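PDB 4TX8: probable chitinase A from Chromobacterium violaceum, which probably hydrolyses chitin as a family 18 glycoside hydrolase, with a carbohydrate-binding module that probably helps it hold chitin. Local coordinates for residues P64-P73 with N400-T408. Sequence-based numbering, arbitrary orientation.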
loop_
_atom_site.group_PDB
_atom_site.type_symbol
_atom_site.label_atom_id
_atom_site.label_comp_id
_atom_site.label_asym_id
_atom_site.label_seq_id
_atom_site.Cartn_x
_atom_site.Cartn_y
_atom_site.Cartn_z
ATOM N N PRO A 64 -21.653 12.738 -0.303
ATOM C CA PRO A 64 -21.186 11.801 0.727
ATOM C C PRO A 64 -19.694 11.448 0.662
ATOM O O PRO A 64 -19.086 11.240 1.710
ATOM C CB PRO A 64 -22.041 10.561 0.468
ATOM C CG PRO A 64 -23.313 11.103 -0.086
ATOM C CD PRO A 64 -22.895 12.266 -0.947
ATOM N N ALA A 65 -19.114 11.383 -0.533
ATOM C CA ALA A 65 -17.699 11.035 -0.660
ATOM C C ALA A 65 -16.805 12.193 -0.236
ATOM O O ALA A 65 -15.644 11.999 0.123
ATOM C CB ALA A 65 -17.374 10.613 -2.090
ATOM N N ALA A 66 -17.353 13.399 -0.272
ATOM C CA ALA A 66 -16.574 14.588 0.035
ATOM C C ALA A 66 -16.881 15.149 1.422
ATOM O O ALA A 66 -16.226 16.085 1.868
ATOM C CB ALA A 66 -16.822 15.654 -1.025
ATOM N N SER A 67 -17.863 14.584 2.115
ATOM C CA SER A 67 -18.345 15.215 3.342
ATOM C C SER A 67 -18.556 14.244 4.503
ATOM O O SER A 67 -19.687 13.862 4.800
ATOM C CB SER A 67 -19.650 15.957 3.046
ATOM O OG SER A 67 -19.577 16.592 1.779
ATOM N N PRO A 68 -17.462 13.854 5.175
ATOM C CA PRO A 68 -17.518 12.930 6.313
ATOM C C PRO A 68 -18.154 13.548 7.563
ATOM O O PRO A 68 -18.530 12.804 8.464
ATOM C CB PRO A 68 -16.045 12.582 6.557
ATOM C CG PRO A 68 -15.290 13.736 6.017
ATOM C CD PRO A 68 -16.083 14.259 4.856
ATOM N N THR A 69 -18.285 14.870 7.623
ATOM C CA THR A 69 -19.008 15.481 8.738
ATOM C C THR A 69 -20.518 15.354 8.528
ATOM O O THR A 69 -21.295 15.569 9.456
ATOM C CB THR A 69 -18.652 16.973 8.934
ATOM O OG1 THR A 69 -19.129 17.739 7.821
ATOM C CG2 THR A 69 -17.146 17.160 9.089
ATOM N N LEU A 70 -20.929 15.001 7.311
ATOM C CA LEU A 70 -22.351 14.871 6.988
ATOM C C LEU A 70 -22.780 13.429 6.757
ATOM O O LEU A 70 -23.922 13.061 7.038
ATOM C CB LEU A 70 -22.702 15.695 5.746
ATOM C CG LEU A 70 -22.784 17.211 5.902
ATOM C CD1 LEU A 70 -23.042 17.848 4.547
ATOM C CD2 LEU A 70 -23.876 17.587 6.893
ATOM N N TRP A 71 -21.865 12.620 6.233
ATOM C CA TRP A 71 -22.193 11.260 5.823
ATOM C C TRP A 71 -21.173 10.244 6.312
ATOM O O TRP A 71 -19.964 10.462 6.208
ATOM C CB TRP A 71 -22.296 11.174 4.297
ATOM C CG TRP A 71 -23.352 12.051 3.711
ATOM C CD1 TRP A 71 -23.182 13.298 3.180
ATOM C CD2 TRP A 71 -24.748 11.754 3.599
ATOM N NE1 TRP A 71 -24.388 13.792 2.742
ATOM C CE2 TRP A 71 -25.364 12.864 2.989
ATOM C CE3 TRP A 71 -25.536 10.655 3.955
ATOM C CZ2 TRP A 71 -26.731 12.907 2.728
ATOM C CZ3 TRP A 71 -26.889 10.701 3.696
ATOM C CH2 TRP A 71 -27.475 11.819 3.089
ATOM N N THR A 72 -21.664 9.128 6.838
ATOM C CA THR A 72 -20.798 7.999 7.143
ATOM C C THR A 72 -21.176 6.817 6.252
ATOM O O THR A 72 -22.359 6.543 6.048
ATOM C CB THR A 72 -20.875 7.595 8.632
ATOM O OG1 THR A 72 -20.116 6.400 8.847
ATOM C CG2 THR A 72 -22.309 7.358 9.061
ATOM N N PRO A 73 -20.167 6.128 5.696
ATOM C CA PRO A 73 -20.405 4.961 4.840
ATOM C C PRO A 73 -21.161 3.865 5.581
ATOM O O PRO A 73 -20.848 3.595 6.738
ATOM C CB PRO A 73 -18.990 4.494 4.472
ATOM C CG PRO A 73 -18.129 5.699 4.660
ATOM C CD PRO A 73 -18.732 6.440 5.816
ATOM N N ASN A 400 -9.179 3.457 3.532
ATOM C CA ASN A 400 -10.065 4.522 4.001
ATOM C C ASN A 400 -10.583 5.419 2.882
ATOM O O ASN A 400 -11.767 5.754 2.854
ATOM C CB ASN A 400 -9.356 5.372 5.050
ATOM C CG ASN A 400 -9.152 4.628 6.352
ATOM O OD1 ASN A 400 -8.515 3.576 6.381
ATOM N ND2 ASN A 400 -9.694 5.170 7.438
ATOM N N TRP A 401 -9.706 5.816 1.965
ATOM C CA TRP A 401 -10.149 6.643 0.851
ATOM C C TRP A 401 -11.086 5.854 -0.053
ATOM O O TRP A 401 -12.064 6.398 -0.565
ATOM C CB TRP A 401 -8.963 7.194 0.057
ATOM C CG TRP A 401 -8.424 8.456 0.645
ATOM C CD1 TRP A 401 -7.191 8.648 1.193
ATOM C CD2 TRP A 401 -9.120 9.704 0.772
ATOM N NE1 TRP A 401 -7.068 9.943 1.640
ATOM C CE2 TRP A 401 -8.239 10.611 1.395
ATOM C CE3 TRP A 401 -10.398 10.143 0.411
ATOM C CZ2 TRP A 401 -8.598 11.930 1.669
ATOM C CZ3 TRP A 401 -10.752 11.457 0.686
ATOM C CH2 TRP A 401 -9.855 12.333 1.306
ATOM N N ASP A 402 -10.796 4.567 -0.233
ATOM C CA ASP A 402 -11.666 3.711 -1.032
ATOM C C ASP A 402 -13.048 3.591 -0.395
ATOM O O ASP A 402 -14.067 3.654 -1.082
ATOM C CB ASP A 402 -11.048 2.324 -1.213
ATOM C CG ASP A 402 -12.017 1.338 -1.836
ATOM O OD1 ASP A 402 -12.249 1.427 -3.061
ATOM O OD2 ASP A 402 -12.555 0.484 -1.101
ATOM N N ARG A 403 -13.070 3.426 0.923
ATOM C CA ARG A 403 -14.314 3.339 1.681
ATOM C C ARG A 403 -15.118 4.634 1.582
ATOM O O ARG A 403 -16.327 4.613 1.333
ATOM C CB ARG A 403 -14.012 3.013 3.148
ATOM C CG ARG A 403 -15.211 3.035 4.091
ATOM C CD ARG A 403 -14.753 2.662 5.500
ATOM N NE ARG A 403 -15.798 2.788 6.514
ATOM C CZ ARG A 403 -15.965 3.855 7.290
ATOM N NH1 ARG A 403 -15.163 4.904 7.164
ATOM N NH2 ARG A 403 -16.936 3.875 8.191
ATOM N N ARG A 404 -14.436 5.758 1.773
ATOM C CA ARG A 404 -15.071 7.068 1.711
ATOM C C ARG A 404 -15.663 7.321 0.323
ATOM O O ARG A 404 -16.731 7.920 0.192
ATOM C CB ARG A 404 -14.060 8.160 2.078
ATOM C CG ARG A 404 -14.545 9.593 1.894
ATOM C CD ARG A 404 -15.869 9.857 2.600
ATOM N NE ARG A 404 -15.841 9.534 4.024
ATOM C CZ ARG A 404 -16.884 9.685 4.835
ATOM N NH1 ARG A 404 -18.032 10.155 4.359
ATOM N NH2 ARG A 404 -16.784 9.371 6.120
ATOM N N ASP A 405 -14.975 6.834 -0.707
ATOM C CA ASP A 405 -15.391 7.057 -2.090
ATOM C C ASP A 405 -16.420 6.033 -2.582
ATOM O O ASP A 405 -16.863 6.097 -3.726
ATOM C CB ASP A 405 -14.169 7.049 -3.017
ATOM C CG ASP A 405 -13.260 8.249 -2.796
ATOM O OD1 ASP A 405 -13.748 9.290 -2.303
ATOM O OD2 ASP A 405 -12.058 8.154 -3.122
ATOM N N GLY A 406 -16.794 5.093 -1.717
ATOM C CA GLY A 406 -17.823 4.121 -2.044
ATOM C C GLY A 406 -17.321 2.816 -2.638
ATOM O O GLY A 406 -18.015 2.193 -3.442
ATOM N N TYR A 407 -16.119 2.408 -2.239
ATOM C CA TYR A 407 -15.507 1.156 -2.692
ATOM C C TYR A 407 -15.378 1.082 -4.211
ATOM O O TYR A 407 -15.464 0.003 -4.795
ATOM C CB TYR A 407 -16.308 -0.052 -2.194
ATOM C CG TYR A 407 -16.617 -0.033 -0.714
ATOM C CD1 TYR A 407 -15.607 -0.178 0.231
ATOM C CD2 TYR A 407 -17.922 0.108 -0.261
ATOM C CE1 TYR A 407 -15.889 -0.172 1.586
ATOM C CE2 TYR A 407 -18.213 0.115 1.088
ATOM C CZ TYR A 407 -17.193 -0.024 2.007
ATOM O OH TYR A 407 -17.478 -0.017 3.351
ATOM N N THR A 408 -15.166 2.230 -4.845
ATOM C CA THR A 408 -15.100 2.297 -6.301
ATOM C C THR A 408 -13.810 1.700 -6.854
ATOM O O THR A 408 -13.715 1.418 -8.048
ATOM C CB THR A 408 -15.229 3.744 -6.800
ATOM O OG1 THR A 408 -14.324 4.579 -6.068
ATOM C CG2 THR A 408 -16.648 4.245 -6.597
HETATM O O HOH W 1 -17.736 10.190 8.665
#
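Arg404 reaches from the end of helix 399-404 to the carbonyls of Pro64 and Trp71, and so illustrates how one arginine can join two domains by hydrogen bonding to backbone oxygens. From CB the chain starts with CG anti to the backbone N (chi1 173°), then bends at chi2 and chi3. Arg404 CG lies 3.2 Å from Ala65 O, and CD also passes beside that oxygen. NE donates a hydrogen bond to Ser120 O. The guanidinium is clamped between two prolines, with Pro68 CB 3.3 Å from Arg404 NH2 over one face and the Pro73 ring over the other. In its plane Arg404 NH1 is gripped twice: it donates to Trp71 O at 2.7 Å in an almost straight bond (171°) and to Pro64 O at 3.1 Å. NH2 adds a weak bond to Trp71 O and donates to a water that in turn donates to Pro68 O. Pro73 CG also sits 3.9 Å from Arg403 CZ, over that guanidinium's centre, while Phe124 makes a cation-pi contact with Arg403. Strand 71-73 edges the small antiparallel sheet of the family 5/12 carbohydrate-binding module, whereas helix 399-404 follows barrel strand 393-397 of the GH18 domain; the hydroxyl of Tyr48, on strand 46-50, hydrogen bonds to Arg404 O, a further interdomain link.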